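Local coordinates for antibiotic biosynthesis monooxygenase family protein (Shewanella oneidensis, PDB 2BBE), which is of unknown function but belongs to the antibiotic biosynthesis monooxygenase family, which suggests a possible oxidoreductase role, at residues 67-70 with 71-75. Numbering follows the deposited sequence. Where two conformers were deposited one is given.
Sequences KFVD and IAAFD
Asp70 is the N-cap of helix 71-78: its carboxylate oxygen OD1 accepts the backbone N-H of Ala73, with Ala73 N 2.9 Å from Asp70 OD1 and lying nearly in line with the CG-OD1 bond. The carboxylate reaches this N-H because CG sits between the backbone N and carbonyl carbon of Asp70 (chi1 57°), which folds the side chain back over the helix start. The main chain of the same residue begins the helical hydrogen bonding, Phe74 N donating to Asp70 O at 3.1 Å with an N-H...O angle of 162°.

Beside this cap the rings of Phe68 and Phe74 meet as an offset edge-to-face pair, with centroids 5.6 Å apart and planes at 67°. Phe74 turns its CD1 edge toward the face of Phe68, Phe74 CD1 coming to 3.6 Å from Phe68 CD1, and the CA of Phe74 lies over the rim of that face. Closer to the turn, Ala73 CB fits against Val69 CG2 at 3.7 Å and against the CB of Phe68.

Further out, Phe68 also meets the ring of His77, Phe74 rests on Cys16 of strand 8-22, and Val69 packs on Val69 of a second subunit. The contact thus joins the end of strand 61-68 to a helix on one face of the antiparallel sheet, consistent with the dimeric α+β barrel fold of this family. The cap satisfies an N-H of the first turn, and the carboxylate's negative charge would probably interact favourably with the helix dipole.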
loop_
_atom_site.group_PDB
_atom_site.type_symbol
_atom_site.label_atom_id
_atom_site.label_comp_id
_atom_site.label_asym_id
_atom_site.label_seq_id
_atom_site.Cartn_x
_atom_site.Cartn_y
_atom_site.Cartn_z
ATOM N N LYS A 67 -4.899 7.225 -4.840
ATOM C CA LYS A 67 -6.112 6.565 -4.329
ATOM C C LYS A 67 -6.716 7.396 -3.200
ATOM O O LYS A 67 -5.997 7.900 -2.324
ATOM C CB LYS A 67 -5.824 5.125 -3.862
ATOM C CG LYS A 67 -7.070 4.222 -3.780
ATOM C CD LYS A 67 -6.783 2.823 -3.170
ATOM C CE LYS A 67 -5.981 1.896 -4.096
ATOM N NZ LYS A 67 -5.776 0.486 -3.509
ATOM N N PHE A 68 -8.040 7.541 -3.235
ATOM C CA PHE A 68 -8.811 8.321 -2.262
ATOM C C PHE A 68 -9.981 7.493 -1.758
ATOM O O PHE A 68 -10.459 6.584 -2.451
ATOM C CB PHE A 68 -9.326 9.639 -2.885
ATOM C CG PHE A 68 -8.221 10.559 -3.295
ATOM C CD1 PHE A 68 -7.631 10.435 -4.559
ATOM C CD2 PHE A 68 -7.729 11.519 -2.396
ATOM C CE1 PHE A 68 -6.563 11.271 -4.937
ATOM C CE2 PHE A 68 -6.666 12.351 -2.752
ATOM C CZ PHE A 68 -6.083 12.227 -4.017
ATOM N N VAL A 69 -10.430 7.791 -0.539
ATOM C CA VAL A 69 -11.464 6.974 0.104
ATOM C C VAL A 69 -12.788 6.972 -0.689
ATOM O O VAL A 69 -13.565 6.018 -0.619
ATOM C CB VAL A 69 -11.695 7.400 1.583
ATOM C CG1 VAL A 69 -10.422 7.167 2.415
ATOM C CG2 VAL A 69 -12.131 8.840 1.668
ATOM N N ASP A 70 -13.036 8.047 -1.442
ATOM C CA ASP A 70 -14.273 8.165 -2.236
ATOM C C ASP A 70 -14.202 9.369 -3.148
ATOM O O ASP A 70 -13.223 10.096 -3.120
ATOM C CB ASP A 70 -15.545 8.199 -1.362
ATOM C CG ASP A 70 -15.554 9.332 -0.323
ATOM O OD1 ASP A 70 -14.968 10.410 -0.525
ATOM O OD2 ASP A 70 -16.195 9.123 0.728
ATOM N N ILE A 71 -15.231 9.558 -3.975
ATOM C CA ILE A 71 -15.217 10.641 -4.944
ATOM C C ILE A 71 -15.267 12.018 -4.247
ATOM O O ILE A 71 -14.627 12.945 -4.694
ATOM C CB ILE A 71 -16.361 10.477 -6.022
ATOM C CG1 ILE A 71 -16.143 11.443 -7.205
ATOM C CG2 ILE A 71 -17.775 10.627 -5.386
ATOM C CD1 ILE A 71 -14.844 11.178 -7.945
ATOM N N ALA A 72 -15.982 12.141 -3.130
ATOM C CA ALA A 72 -15.941 13.422 -2.395
ATOM C C ALA A 72 -14.510 13.798 -1.998
ATOM O O ALA A 72 -14.114 14.952 -2.136
ATOM C CB ALA A 72 -16.859 13.427 -1.180
ATOM N N ALA A 73 -13.725 12.825 -1.535
ATOM C CA ALA A 73 -12.344 13.099 -1.131
ATOM C C ALA A 73 -11.461 13.448 -2.350
ATOM O O ALA A 73 -10.614 14.332 -2.263
ATOM C CB ALA A 73 -11.764 11.905 -0.376
ATOM N N PHE A 74 -11.681 12.768 -3.472
ATOM C CA PHE A 74 -10.991 13.099 -4.728
ATOM C C PHE A 74 -11.332 14.538 -5.167
ATOM O O PHE A 74 -10.442 15.317 -5.504
ATOM C CB PHE A 74 -11.313 12.070 -5.840
ATOM C CG PHE A 74 -10.623 12.371 -7.154
ATOM C CD1 PHE A 74 -9.244 12.173 -7.296
ATOM C CD2 PHE A 74 -11.333 12.890 -8.224
ATOM C CE1 PHE A 74 -8.595 12.469 -8.500
ATOM C CE2 PHE A 74 -10.681 13.192 -9.439
ATOM C CZ PHE A 74 -9.314 12.973 -9.565
ATOM N N ASP A 75 -12.621 14.888 -5.148
ATOM C CA ASP A 75 -13.065 16.242 -5.534
ATOM C C ASP A 75 -12.480 17.318 -4.612
ATOM O O ASP A 75 -12.048 18.400 -5.076
ATOM C CB ASP A 75 -14.601 16.316 -5.553
ATOM C CG ASP A 75 -15.221 15.518 -6.701
ATOM O OD1 ASP A 75 -14.504 15.114 -7.644
ATOM O OD2 ASP A 75 -16.442 15.296 -6.662
#